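Local atomic coordinates of putative aminooxidase (Propionibacterium acnes, PDB entry 2B9Y), a protein that binds FAD and probably acts as a flavin-dependent fatty acid isomerase built on the flavin-containing amine oxidoreductase fold. Residues C286-Y291 and Q323-Y328; D82-R87 and L198-D203; N163-F168 and A179-Y184; D40-K45 and H218-N223. All blocks are in the same frame, centred on the assembly; numbering follows the deposited sequence.

Contact 1. Residues C286-Y291 and Q323-Y328; sequences CLVKEY and QIITTY. With BU1 (1,4-butanediol), chain G.
Cys286 and Ile325 form an antiparallel hydrogen-bonded pair, the tight part of the contact. Ile325 N meets Cys286 O at 2.8 Å, almost straight (167° at the hydrogen) and in the carbonyl plane; in the return bond Cys286 N comes to Ile325 O from above its carbonyl plane and is more bent. Cys286 CB lies 3.2 Å from the same Ile325 O, so the side chain starts hard against the partner backbone, with SG reaching on toward the Thr327 methyl. Across the sheet from these side chains, Leu287 CD2 touches Ile324 CD1 at 3.8 Å. The pair joins strands 277-288 and 325-330, neighbours in the mixed seven-stranded sheet, where strand 359-373 flanks 277-288 and strand 312-315 flanks 325-330. Their short segments run 116° apart, and beyond Cys286 direct pairing stops: a water takes the hydrogen of Val288 N (3.1 Å) and donates to Gln323 O (2.7 Å) where the next bridge would come. On this looser side the turn through Lys289 and Glu290 is exposed, Lys289 NZ forming a salt bridge with Glu360. Tyr291 then folds back, its CG anti to the backbone N (chi1 -164°). Gln323 O sits at the ring edge, CE1 touches Ile325 CD1 obliquely at 3.6 Å, and a second water donates to Tyr291 OH (2.6 Å) and to Ile324 O; the hydroxyl also bonds Trp317 O. At the buried far end of 323-328, C4 of a butanediol lies over the centre of the Tyr328 ring, which also touches FAD.

Contact 2. Residues D82-R87 and L198-D203; sequences DGPKLR and LWTWAD. With BU1 (1,4-butanediol), chain J.
Asp82 OD1 is gripped by two donors, Ala202 N at 2.8 Å and a water at 2.7 Å. The amide bond is nearly straight (170°) and meets the oxygen on its syn side, somewhat out of the carboxylate plane. The same water accepts from Asp203 N and donates to Asp203 OD2, while a second water donates to Asp82 OD2 and Asp203 OD2. The two carboxylates, 4.1 Å apart between Asp82 OD2 and Asp203 OD2, are thus bridged by water hydrogens that probably soften their repulsion. With chi1 at 59°, Asp82 CG sits between its backbone N and carbonyl carbon, which brings OD1 into line with the N-H of Ala202. Thr200 bonds the other segment with both its backbone O and its hydroxyl: O takes Gly83 N at 2.9 Å and, weakly, Asp82 N, and OG1 donates to Pro84 O at 2.7 Å, approaching from above the carbonyl plane. Between these bonds Gly83 CA comes close to the partner backbone, 3.3 Å from Ala202 N. The apolar end follows, Leu86 CG on Thr200 CG2 (3.7 Å) and Leu86 CD1 on Leu198 CB, with a water joining Leu86 N to Leu198 O. A butanediol donates from O6 to Ala202 O. The loop before strand 88-91 is in this way laced, without regular bridges, to the short, weakly bonded strand 199-200, which pairs with strand 62-63 in a two-stranded antiparallel sheet; the side chain of Trp201, just after it, lies about 7 Å from the FAD.

Contact 3. Residues N163-F168 and A179-Y184; sequences NPFTAF and AYVLKY. With BU1 (1,4-butanediol), chain G.
Tyr184 OH donates to Pro164 O at 2.6 Å, the one hydrogen bond across this buried contact. The donor is tilted 18° from the carbonyl plane, and the oxygen in turn lies in the plane of the tyrosine ring, at its edge. Tyr184 CG stands anti to the backbone N (chi1 157°), sending the phenol out from helix 178-184 so that only its far end reaches the carbonyl. A CH-pi contact supplies the second kind of interaction: Val181 CG2 sits over one face of the Phe165 ring, 3.9 Å from the centroid and 27° off the normal, displaced toward CZ and CE1. Aromatic edges make the third. Phe165 CD1 and Tyr184 CD2 meet at 3.8 Å, each near the plane of the other ring, an edge-to-edge approach and not a stack; elsewhere the Tyr184 ring meets those of Phe405 and Tyr170, and Phe165 meets Phe173. Phe168 is sandwiched differently. Pro164 CA lies against one face, O6 of a butanediol sits 3.8 Å above the centre of the opposite face, and Tyr184 OH comes obliquely to CD2 at 3.5 Å. The hydroxyl therefore both binds the Pro164 carbonyl and touches the ring that meets the ligand. Met190 and Phe193 of helix 187-195 pack on Pro164 from outside the pair. The side chain of Phe168 also lies about 4 Å from the FAD, and the butanediol is held between the rings of Phe168 and Tyr328, a place consistent with the substrate pocket of a flavin amine oxidase fold.

Contact 4. Residues D40-K45 and H218-N223; sequences DHVGGK and HPAERN. With FAD (flavin-adenine dinucleotide), chain F; BU1 (1,4-butanediol), chain K.
Arg222 reaches from the 218-223 loop across to Asp40 and Val42, and its side chain touches something at nearly every step. CB and CG run beside O6 of a butanediol, CB at 3.7 Å, and the backbone N of Arg222 donates to that same oxygen. From there the chain is extended to NE, carrying CD to 3.4 Å from Asp40 O. NE then passes under Val42 CG1, 3.7 Å away, the methyl lying over one face of the guanidinium toward its rim. At the tip NH1 donates to Asp40 O at 3.0 Å (158° at the hydrogen); the oxygen is in the guanidinium plane, the donor tilted from the carbonyl plane. Beside this bond Asn223 OD1 rests 3.3 Å from Asp40 CB, and Ala220 CB backs Val42 more loosely. The Asp40 carboxylate turns elsewhere: His41 ND1 donates to OD2 at 2.8 Å, met nearly along the C-O axis and in the imidazole plane. Past Val42, whose O bonds Gln206 NE2, the chain turns through Gly43 and Gly44, probably the GG motif that comes shortly after the dinucleotide-binding beta-alpha-beta unit in this family. Lys45 N donates to O1A of FAD at 2.9 Å and Lys45 NZ to O2A, with Glu401 as the second partner of NZ. The arginine thus bonds a neutral carbonyl instead of a carboxylate, whereas five residues on from Asp40 the side chain and backbone amide of Lys45 probably offset the charge of the adenine-side phosphate.

How the contacts relate
From the N terminus, residues 40-45 open contact 4, which closes only at 218-223 and so spans the longest loop. Within it contact 2 runs from 82-87 to 198-203, and within that lies contact 3, whose segments 163-168 and 179-184 are only 11 residues apart. Contact 1 follows in series, closing a short loop from 286-291 to 323-328; none of the four cross. Contact 4 ties the FAD-phosphate loop to the loop after helix 205-215, contact 2 ties the approach to the mixed sheet to strand 199-200, contact 3 joins the turn leading into helix 166-170 to helix 178-184, and contact 1 joins two sheet strands. Contacts 1 and 3 meet through Tyr328 and Ala167 and share one butanediol.

Contact 1. Residues C286-Y291 and Q323-Y328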
# COMPACT_ATOMS: atom_id res chain seq x y z
N CYS A 286 -1.81 -14.87 -14.50
CA CYS A 286 -2.44 -15.53 -15.62
C CYS A 286 -1.46 -15.82 -16.74
O CYS A 286 -0.53 -15.06 -17.00
CB CYS A 286 -3.54 -14.66 -16.21
SG CYS A 286 -4.86 -14.19 -15.12
N LEU A 287 -1.70 -16.94 -17.40
CA LEU A 287 -1.08 -17.26 -18.67
C LEU A 287 -2.17 -16.98 -19.67
O LEU A 287 -3.31 -17.39 -19.46
CB LEU A 287 -0.64 -18.73 -18.72
CG LEU A 287 0.48 -19.14 -17.74
CD1 LEU A 287 0.76 -20.66 -17.83
CD2 LEU A 287 1.74 -18.30 -18.00
N VAL A 288 -1.85 -16.27 -20.74
CA VAL A 288 -2.87 -15.81 -21.69
C VAL A 288 -2.49 -16.08 -23.14
O VAL A 288 -1.32 -16.10 -23.50
CB VAL A 288 -3.17 -14.28 -21.51
CG1 VAL A 288 -3.61 -13.94 -20.09
CG2 VAL A 288 -1.95 -13.42 -21.90
N LYS A 289 -3.49 -16.24 -24.00
CA LYS A 289 -3.27 -16.27 -25.45
C LYS A 289 -3.43 -14.86 -26.03
O LYS A 289 -3.97 -13.96 -25.37
CB LYS A 289 -4.24 -17.24 -26.12
CG LYS A 289 -4.25 -18.64 -25.53
CD LYS A 289 -4.66 -19.69 -26.58
CE LYS A 289 -5.43 -20.91 -26.03
NZ LYS A 289 -4.63 -21.86 -25.19
N GLU A 290 -2.95 -14.67 -27.26
CA GLU A 290 -2.94 -13.37 -27.91
C GLU A 290 -2.32 -12.36 -26.92
O GLU A 290 -2.95 -11.38 -26.48
CB GLU A 290 -4.35 -12.98 -28.38
CG GLU A 290 -5.01 -14.09 -29.25
CD GLU A 290 -6.49 -13.83 -29.51
OE1 GLU A 290 -6.80 -13.04 -30.43
OE2 GLU A 290 -7.35 -14.41 -28.80
N TYR A 291 -1.07 -12.65 -26.58
CA TYR A 291 -0.35 -11.96 -25.55
C TYR A 291 -0.40 -10.45 -25.79
O TYR A 291 -0.14 -9.98 -26.91
CB TYR A 291 1.07 -12.42 -25.56
CG TYR A 291 1.90 -12.11 -24.35
CD1 TYR A 291 1.63 -12.71 -23.13
CD2 TYR A 291 3.01 -11.26 -24.44
CE1 TYR A 291 2.43 -12.47 -22.03
CE2 TYR A 291 3.83 -11.02 -23.34
CZ TYR A 291 3.53 -11.62 -22.13
OH TYR A 291 4.35 -11.41 -21.03
N GLN A 323 4.86 -15.79 -20.47
CA GLN A 323 5.11 -15.29 -19.13
C GLN A 323 3.82 -14.78 -18.48
O GLN A 323 2.74 -14.76 -19.11
CB GLN A 323 6.19 -14.21 -19.14
CG GLN A 323 7.60 -14.74 -18.80
CD GLN A 323 7.70 -15.26 -17.39
OE1 GLN A 323 6.84 -14.98 -16.53
NE2 GLN A 323 8.75 -16.04 -17.13
N ILE A 324 3.94 -14.40 -17.22
CA ILE A 324 2.79 -14.12 -16.38
C ILE A 324 2.24 -12.73 -16.67
O ILE A 324 2.99 -11.74 -16.71
CB ILE A 324 3.14 -14.24 -14.87
CG1 ILE A 324 3.54 -15.68 -14.52
CG2 ILE A 324 1.97 -13.75 -13.96
CD1 ILE A 324 2.39 -16.69 -14.62
N ILE A 325 0.92 -12.68 -16.88
CA ILE A 325 0.17 -11.42 -16.87
C ILE A 325 -0.70 -11.39 -15.63
O ILE A 325 -1.56 -12.23 -15.49
CB ILE A 325 -0.72 -11.24 -18.12
CG1 ILE A 325 0.13 -11.28 -19.41
CG2 ILE A 325 -1.57 -9.90 -17.99
CD1 ILE A 325 1.07 -10.07 -19.66
N THR A 326 -0.50 -10.40 -14.75
CA THR A 326 -1.36 -10.25 -13.57
C THR A 326 -2.51 -9.26 -13.83
O THR A 326 -2.33 -8.22 -14.46
CB THR A 326 -0.58 -9.79 -12.30
OG1 THR A 326 0.42 -8.80 -12.63
CG2 THR A 326 0.06 -11.00 -11.58
N THR A 327 -3.68 -9.61 -13.29
CA THR A 327 -4.89 -8.81 -13.37
C THR A 327 -5.26 -8.34 -11.96
O THR A 327 -4.86 -8.95 -10.93
CB THR A 327 -6.06 -9.64 -13.98
OG1 THR A 327 -6.40 -10.72 -13.11
CG2 THR A 327 -5.68 -10.20 -15.35
N TYR A 328 -5.98 -7.23 -11.90
CA TYR A 328 -6.25 -6.52 -10.63
C TYR A 328 -7.72 -6.09 -10.60
O TYR A 328 -8.21 -5.46 -11.54
CB TYR A 328 -5.34 -5.28 -10.51
CG TYR A 328 -3.91 -5.64 -10.58
CD1 TYR A 328 -3.19 -5.89 -9.44
CD2 TYR A 328 -3.28 -5.81 -11.82
CE1 TYR A 328 -1.85 -6.28 -9.51
CE2 TYR A 328 -1.98 -6.19 -11.90
CZ TYR A 328 -1.26 -6.42 -10.76
OH TYR A 328 0.05 -6.80 -10.85
C1 BU1 G . 0.34 -1.37 -14.18
C2 BU1 G . -0.05 -2.46 -13.17
C3 BU1 G . -0.73 -1.80 -11.97
C4 BU1 G . -1.27 -2.79 -10.93
O5 BU1 G . 1.22 -1.77 -15.25
O6 BU1 G . -1.10 -2.34 -9.56
O HOH W 1 1.17 -15.70 -21.05
O HOH W 2 4.47 -10.47 -18.58

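Contact 2. Residues D82-R87 and L198-D203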
# COMPACT_ATOMS: atom_id res chain seq x y z
N ASP A 82 16.11 -1.74 -11.83
CA ASP A 82 16.63 -2.42 -13.01
C ASP A 82 15.61 -3.27 -13.75
O ASP A 82 15.98 -4.11 -14.58
CB ASP A 82 17.83 -3.28 -12.61
CG ASP A 82 17.45 -4.33 -11.55
OD1 ASP A 82 16.24 -4.49 -11.27
OD2 ASP A 82 18.37 -4.99 -11.01
N GLY A 83 14.33 -3.04 -13.48
CA GLY A 83 13.26 -3.82 -14.06
C GLY A 83 12.77 -3.27 -15.36
O GLY A 83 13.18 -2.18 -15.79
N PRO A 84 11.87 -4.01 -16.02
CA PRO A 84 11.34 -3.54 -17.30
C PRO A 84 10.45 -2.31 -17.19
O PRO A 84 9.73 -2.09 -16.19
CB PRO A 84 10.54 -4.74 -17.83
CG PRO A 84 10.34 -5.65 -16.67
CD PRO A 84 11.35 -5.33 -15.62
N LYS A 85 10.51 -1.54 -18.25
CA LYS A 85 9.79 -0.31 -18.39
C LYS A 85 8.29 -0.55 -18.41
O LYS A 85 7.80 -1.43 -19.10
CB LYS A 85 10.21 0.35 -19.70
CG LYS A 85 9.63 1.71 -19.94
CD LYS A 85 10.43 2.40 -21.07
CE LYS A 85 9.93 3.83 -21.33
NZ LYS A 85 11.08 4.82 -21.13
N LEU A 86 7.58 0.25 -17.64
CA LEU A 86 6.13 0.23 -17.64
C LEU A 86 5.60 1.06 -18.83
O LEU A 86 6.06 2.17 -19.09
CB LEU A 86 5.60 0.79 -16.33
CG LEU A 86 5.83 -0.08 -15.09
CD1 LEU A 86 5.52 0.72 -13.81
CD2 LEU A 86 5.01 -1.36 -15.12
N ARG A 87 4.66 0.48 -19.56
CA ARG A 87 3.94 1.18 -20.62
C ARG A 87 2.48 0.79 -20.57
O ARG A 87 2.15 -0.32 -20.19
CB ARG A 87 4.51 0.83 -21.98
CG ARG A 87 5.99 1.18 -22.17
CD ARG A 87 6.42 0.79 -23.56
NE ARG A 87 7.87 0.70 -23.71
CZ ARG A 87 8.66 1.73 -24.03
NH1 ARG A 87 8.15 2.96 -24.23
NH2 ARG A 87 9.97 1.52 -24.16
N LEU A 198 8.79 5.70 -13.63
CA LEU A 198 8.42 4.74 -12.60
C LEU A 198 9.48 3.65 -12.45
O LEU A 198 9.79 2.96 -13.40
CB LEU A 198 7.09 4.08 -12.96
CG LEU A 198 5.87 4.98 -12.88
CD1 LEU A 198 4.73 4.49 -13.81
CD2 LEU A 198 5.40 5.11 -11.44
N TRP A 199 10.00 3.50 -11.24
CA TRP A 199 10.88 2.42 -10.84
C TRP A 199 10.23 1.04 -10.88
O TRP A 199 9.10 0.87 -10.42
CB TRP A 199 11.31 2.64 -9.38
CG TRP A 199 12.14 3.83 -9.15
CD1 TRP A 199 12.63 4.69 -10.10
CD2 TRP A 199 12.66 4.27 -7.91
NE1 TRP A 199 13.40 5.64 -9.51
CE2 TRP A 199 13.45 5.42 -8.17
CE3 TRP A 199 12.54 3.83 -6.59
CZ2 TRP A 199 14.12 6.11 -7.16
CZ3 TRP A 199 13.21 4.53 -5.57
CH2 TRP A 199 13.99 5.66 -5.87
N THR A 200 10.97 0.05 -11.39
CA THR A 200 10.59 -1.37 -11.27
C THR A 200 11.86 -2.19 -11.04
O THR A 200 12.96 -1.70 -11.29
CB THR A 200 9.87 -1.93 -12.55
OG1 THR A 200 10.73 -1.75 -13.68
CG2 THR A 200 8.50 -1.27 -12.80
N TRP A 201 11.72 -3.43 -10.58
CA TRP A 201 12.87 -4.28 -10.27
C TRP A 201 12.81 -5.63 -11.01
O TRP A 201 11.75 -6.29 -11.00
CB TRP A 201 12.98 -4.49 -8.76
CG TRP A 201 13.25 -3.21 -8.05
CD1 TRP A 201 14.47 -2.70 -7.68
CD2 TRP A 201 12.28 -2.23 -7.68
NE1 TRP A 201 14.31 -1.47 -7.10
CE2 TRP A 201 12.97 -1.15 -7.08
CE3 TRP A 201 10.88 -2.15 -7.78
CZ2 TRP A 201 12.32 -0.03 -6.57
CZ3 TRP A 201 10.23 -1.02 -7.27
CH2 TRP A 201 10.95 0.02 -6.68
N ALA A 202 13.91 -6.01 -11.67
CA ALA A 202 13.93 -7.28 -12.44
C ALA A 202 13.66 -8.44 -11.50
O ALA A 202 12.95 -9.37 -11.85
CB ALA A 202 15.30 -7.49 -13.19
N ASP A 203 14.20 -8.36 -10.29
CA ASP A 203 14.09 -9.43 -9.29
C ASP A 203 12.88 -9.28 -8.40
O ASP A 203 12.70 -10.05 -7.47
CB ASP A 203 15.32 -9.47 -8.42
CG ASP A 203 16.58 -9.64 -9.23
OD1 ASP A 203 16.79 -10.78 -9.70
OD2 ASP A 203 17.34 -8.64 -9.37
C1 BU1 J . 15.90 -10.43 -14.63
C2 BU1 J . 15.82 -11.93 -14.80
C3 BU1 J . 14.74 -12.51 -13.92
C4 BU1 J . 14.98 -12.47 -12.40
O5 BU1 J . 16.34 -9.87 -15.86
O6 BU1 J . 13.67 -12.28 -11.83
O HOH W 3 15.92 -6.30 -9.32
O HOH W 4 18.76 -7.59 -11.30
O HOH W 5 9.03 2.38 -15.95

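Contact 3. Residues N163-F168 and A179-Y184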
# COMPACT_ATOMS: atom_id res chain seq x y z
N ASN A 163 -6.48 6.55 -12.10
CA ASN A 163 -5.78 5.41 -12.69
C ASN A 163 -4.75 4.74 -11.78
O ASN A 163 -4.81 3.53 -11.62
CB ASN A 163 -5.14 5.80 -14.03
CG ASN A 163 -6.17 6.28 -15.06
OD1 ASN A 163 -7.24 5.69 -15.20
ND2 ASN A 163 -5.85 7.35 -15.76
N PRO A 164 -3.82 5.52 -11.17
CA PRO A 164 -2.89 4.93 -10.18
C PRO A 164 -3.45 4.79 -8.73
O PRO A 164 -2.70 4.48 -7.81
CB PRO A 164 -1.72 5.91 -10.21
CG PRO A 164 -2.35 7.22 -10.51
CD PRO A 164 -3.56 6.96 -11.37
N PHE A 165 -4.75 5.01 -8.55
CA PHE A 165 -5.38 4.89 -7.25
C PHE A 165 -6.44 3.80 -7.18
O PHE A 165 -6.24 2.77 -6.51
CB PHE A 165 -5.97 6.24 -6.81
CG PHE A 165 -6.32 6.26 -5.36
CD1 PHE A 165 -5.35 6.56 -4.42
CD2 PHE A 165 -7.59 5.89 -4.94
CE1 PHE A 165 -5.65 6.52 -3.08
CE2 PHE A 165 -7.91 5.86 -3.60
CZ PHE A 165 -6.95 6.18 -2.67
N THR A 166 -7.58 4.00 -7.84
CA THR A 166 -8.64 3.00 -7.77
C THR A 166 -8.16 1.67 -8.36
O THR A 166 -8.35 0.61 -7.75
CB THR A 166 -9.95 3.48 -8.45
OG1 THR A 166 -10.41 4.67 -7.81
CG2 THR A 166 -11.02 2.41 -8.36
N ALA A 167 -7.53 1.74 -9.54
CA ALA A 167 -7.01 0.54 -10.23
C ALA A 167 -5.95 -0.23 -9.40
O ALA A 167 -5.83 -1.45 -9.51
CB ALA A 167 -6.47 0.93 -11.55
N PHE A 168 -5.19 0.53 -8.59
CA PHE A 168 -4.13 0.03 -7.71
C PHE A 168 -4.68 -0.43 -6.34
O PHE A 168 -3.92 -0.68 -5.39
CB PHE A 168 -3.10 1.10 -7.46
CG PHE A 168 -2.14 1.31 -8.60
CD1 PHE A 168 -2.57 1.30 -9.92
CD2 PHE A 168 -0.81 1.54 -8.34
CE1 PHE A 168 -1.67 1.51 -10.96
CE2 PHE A 168 0.09 1.74 -9.37
CZ PHE A 168 -0.35 1.73 -10.69
N ALA A 179 -7.02 13.06 2.15
CA ALA A 179 -5.79 12.96 2.93
C ALA A 179 -4.93 11.75 2.51
O ALA A 179 -3.70 11.86 2.39
CB ALA A 179 -6.13 12.89 4.43
N TYR A 180 -5.57 10.61 2.31
CA TYR A 180 -4.83 9.44 1.85
C TYR A 180 -4.34 9.61 0.42
O TYR A 180 -3.17 9.40 0.10
CB TYR A 180 -5.73 8.21 1.93
CG TYR A 180 -6.10 7.82 3.33
CD1 TYR A 180 -5.13 7.34 4.21
CD2 TYR A 180 -7.42 7.92 3.79
CE1 TYR A 180 -5.46 6.97 5.52
CE2 TYR A 180 -7.76 7.54 5.11
CZ TYR A 180 -6.77 7.07 5.96
OH TYR A 180 -7.05 6.68 7.24
N VAL A 181 -5.28 9.98 -0.45
CA VAL A 181 -5.03 10.05 -1.89
C VAL A 181 -3.83 10.94 -2.20
O VAL A 181 -2.96 10.59 -3.00
CB VAL A 181 -6.29 10.61 -2.62
CG1 VAL A 181 -6.00 10.83 -4.14
CG2 VAL A 181 -7.50 9.68 -2.39
N LEU A 182 -3.78 12.08 -1.52
CA LEU A 182 -2.83 13.12 -1.82
C LEU A 182 -1.51 12.98 -1.05
O LEU A 182 -0.53 13.66 -1.36
CB LEU A 182 -3.46 14.50 -1.54
CG LEU A 182 -4.60 14.88 -2.49
CD1 LEU A 182 -5.31 16.12 -1.95
CD2 LEU A 182 -4.07 15.08 -3.99
N LYS A 183 -1.49 12.09 -0.06
CA LYS A 183 -0.23 11.70 0.56
C LYS A 183 0.51 10.69 -0.33
O LYS A 183 1.74 10.72 -0.41
CB LYS A 183 -0.47 11.15 1.97
CG LYS A 183 -0.68 12.28 2.98
CD LYS A 183 -1.01 11.81 4.39
CE LYS A 183 -1.35 13.03 5.32
NZ LYS A 183 -0.29 14.06 5.38
N TYR A 184 -0.24 9.80 -0.98
CA TYR A 184 0.35 8.89 -1.96
C TYR A 184 0.56 9.64 -3.25
O TYR A 184 1.69 9.91 -3.63
CB TYR A 184 -0.54 7.66 -2.13
CG TYR A 184 -0.40 6.89 -3.42
CD1 TYR A 184 0.83 6.66 -4.03
CD2 TYR A 184 -1.53 6.35 -4.02
CE1 TYR A 184 0.91 5.92 -5.23
CE2 TYR A 184 -1.46 5.63 -5.18
CZ TYR A 184 -0.26 5.41 -5.78
OH TYR A 184 -0.27 4.68 -6.96
C1 BU1 G . 0.34 -1.37 -14.18
C2 BU1 G . -0.05 -2.46 -13.17
C3 BU1 G . -0.73 -1.80 -11.97
C4 BU1 G . -1.27 -2.79 -10.93
O5 BU1 G . 1.22 -1.77 -15.25
O6 BU1 G . -1.10 -2.34 -9.56

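Contact 4. Residues D40-K45 and H218-N223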
# COMPACT_ATOMS: atom_id res chain seq x y z
N ASP A 40 6.73 -17.83 6.51
CA ASP A 40 8.09 -18.30 6.27
C ASP A 40 8.91 -17.35 5.41
O ASP A 40 10.02 -17.68 5.02
CB ASP A 40 8.07 -19.69 5.64
CG ASP A 40 7.66 -19.68 4.19
OD1 ASP A 40 7.85 -20.75 3.56
OD2 ASP A 40 7.16 -18.65 3.66
N HIS A 41 8.39 -16.16 5.14
CA HIS A 41 9.00 -15.26 4.18
C HIS A 41 8.89 -13.81 4.62
O HIS A 41 8.05 -13.46 5.47
CB HIS A 41 8.40 -15.44 2.78
CG HIS A 41 6.93 -15.19 2.70
ND1 HIS A 41 5.99 -16.16 2.98
CD2 HIS A 41 6.23 -14.09 2.33
CE1 HIS A 41 4.77 -15.65 2.81
NE2 HIS A 41 4.90 -14.40 2.41
N VAL A 42 9.77 -12.99 4.05
CA VAL A 42 9.83 -11.57 4.34
C VAL A 42 9.44 -10.72 3.11
O VAL A 42 9.46 -11.20 1.97
CB VAL A 42 11.23 -11.18 4.90
CG1 VAL A 42 11.60 -12.08 6.09
CG2 VAL A 42 12.33 -11.20 3.82
N GLY A 43 9.04 -9.48 3.38
CA GLY A 43 8.61 -8.51 2.37
C GLY A 43 7.11 -8.23 2.33
O GLY A 43 6.67 -7.26 1.67
N GLY A 44 6.32 -9.06 3.01
CA GLY A 44 4.86 -8.91 3.01
C GLY A 44 4.22 -8.80 1.64
O GLY A 44 4.31 -9.71 0.81
N LYS A 45 3.59 -7.65 1.38
CA LYS A 45 2.86 -7.45 0.13
C LYS A 45 3.81 -7.03 -1.01
O LYS A 45 3.36 -6.77 -2.13
CB LYS A 45 1.76 -6.41 0.30
CG LYS A 45 0.53 -6.77 1.19
CD LYS A 45 -0.42 -5.55 1.11
CE LYS A 45 -1.36 -5.39 2.25
NZ LYS A 45 -0.77 -4.87 3.46
N HIS A 218 19.88 -8.30 13.12
CA HIS A 218 19.00 -9.38 13.53
C HIS A 218 17.97 -9.60 12.44
O HIS A 218 16.90 -9.01 12.47
CB HIS A 218 18.32 -9.06 14.85
CG HIS A 218 19.27 -8.73 15.94
ND1 HIS A 218 20.09 -9.67 16.53
CD2 HIS A 218 19.58 -7.54 16.52
CE1 HIS A 218 20.85 -9.08 17.43
NE2 HIS A 218 20.57 -7.79 17.44
N PRO A 219 18.30 -10.47 11.46
CA PRO A 219 17.28 -10.79 10.46
C PRO A 219 16.04 -11.34 11.14
O PRO A 219 16.14 -11.92 12.23
CB PRO A 219 17.97 -11.84 9.59
CG PRO A 219 19.44 -11.52 9.72
CD PRO A 219 19.57 -11.15 11.18
N ALA A 220 14.88 -11.16 10.52
CA ALA A 220 13.62 -11.58 11.09
C ALA A 220 13.56 -13.04 11.54
O ALA A 220 14.06 -13.95 10.87
CB ALA A 220 12.48 -11.30 10.09
N GLU A 221 12.87 -13.26 12.66
CA GLU A 221 12.47 -14.58 13.05
C GLU A 221 11.19 -14.91 12.29
O GLU A 221 10.23 -14.13 12.33
CB GLU A 221 12.21 -14.66 14.56
CG GLU A 221 13.38 -14.26 15.44
CD GLU A 221 14.48 -15.31 15.46
OE1 GLU A 221 14.14 -16.50 15.22
OE2 GLU A 221 15.67 -14.95 15.72
N ARG A 222 11.17 -16.05 11.62
CA ARG A 222 10.04 -16.45 10.77
C ARG A 222 9.20 -17.58 11.36
O ARG A 222 9.62 -18.24 12.31
CB ARG A 222 10.56 -16.85 9.40
CG ARG A 222 11.57 -15.85 8.85
CD ARG A 222 11.74 -16.01 7.36
NE ARG A 222 13.00 -15.47 6.86
CZ ARG A 222 13.36 -15.51 5.58
NH1 ARG A 222 12.54 -16.06 4.69
NH2 ARG A 222 14.53 -15.02 5.18
N ASN A 223 8.03 -17.79 10.80
CA ASN A 223 7.12 -18.81 11.30
C ASN A 223 6.81 -18.63 12.80
O ASN A 223 6.70 -19.61 13.54
CB ASN A 223 7.69 -20.22 11.03
CG ASN A 223 8.06 -20.42 9.58
OD1 ASN A 223 7.19 -20.38 8.70
ND2 ASN A 223 9.36 -20.57 9.30
PA FAD F . 2.70 -5.71 4.73
O1A FAD F . 3.49 -5.66 3.44
O2A FAD F . 1.30 -6.27 4.63
O5B FAD F . 3.55 -6.63 5.74
C5B FAD F . 2.95 -7.08 6.93
C4B FAD F . 3.79 -8.22 7.49
O4B FAD F . 3.32 -8.59 8.77
C3B FAD F . 3.73 -9.47 6.62
O3B FAD F . 5.03 -10.02 6.49
C2B FAD F . 2.82 -10.41 7.37
O2B FAD F . 3.12 -11.76 7.11
C1B FAD F . 3.13 -9.99 8.80
N9A FAD F . 2.10 -10.33 9.79
C8A FAD F . 0.75 -10.16 9.68
N7A FAD F . 0.16 -10.58 10.82
C5A FAD F . 1.12 -11.02 11.67
C6A FAD F . 1.08 -11.55 12.95
N6A FAD F . -0.07 -11.77 13.59
N1A FAD F . 2.27 -11.90 13.54
C2A FAD F . 3.47 -11.73 12.90
N3A FAD F . 3.53 -11.21 11.63
C4A FAD F . 2.36 -10.86 11.03
N1 FAD F . 3.08 -0.23 -2.84
C2 FAD F . 3.81 0.69 -3.55
O2 FAD F . 4.53 1.50 -2.96
N3 FAD F . 3.73 0.71 -4.92
C4 FAD F . 2.93 -0.20 -5.60
O4 FAD F . 2.98 -0.28 -6.85
C4X FAD F . 2.17 -1.12 -4.89
N5 FAD F . 1.31 -1.98 -5.55
C5X FAD F . 0.72 -2.98 -4.85
C6 FAD F . 0.00 -3.92 -5.56
C7 FAD F . -0.54 -5.00 -4.91
C7M FAD F . -1.30 -5.99 -5.72
C8 FAD F . -0.34 -5.14 -3.53
C8M FAD F . -0.86 -6.34 -2.79
C9 FAD F . 0.38 -4.18 -2.82
C9A FAD F . 0.92 -3.08 -3.47
N10 FAD F . 1.59 -2.06 -2.79
C10 FAD F . 2.27 -1.13 -3.51
C1' FAD F . 1.46 -1.78 -1.33
C2' FAD F . 2.73 -2.21 -0.56
O2' FAD F . 3.20 -3.49 -0.97
C3' FAD F . 2.43 -2.25 0.94
O3' FAD F . 1.85 -1.03 1.31
C4' FAD F . 3.67 -2.52 1.80
O4' FAD F . 4.15 -3.83 1.65
C5' FAD F . 3.27 -2.31 3.24
O5' FAD F . 4.29 -2.78 4.10
P FAD F . 3.83 -3.20 5.59
O1P FAD F . 5.04 -3.74 6.34
O2P FAD F . 3.24 -1.97 6.23
O3P FAD F . 2.60 -4.24 5.38
C1 BU1 K . 17.21 -15.53 11.23
C2 BU1 K . 16.15 -16.62 11.10
C3 BU1 K . 15.29 -16.66 12.35
C4 BU1 K . 14.24 -17.79 12.43
O5 BU1 K . 17.92 -15.50 12.49
O6 BU1 K . 13.61 -18.07 11.19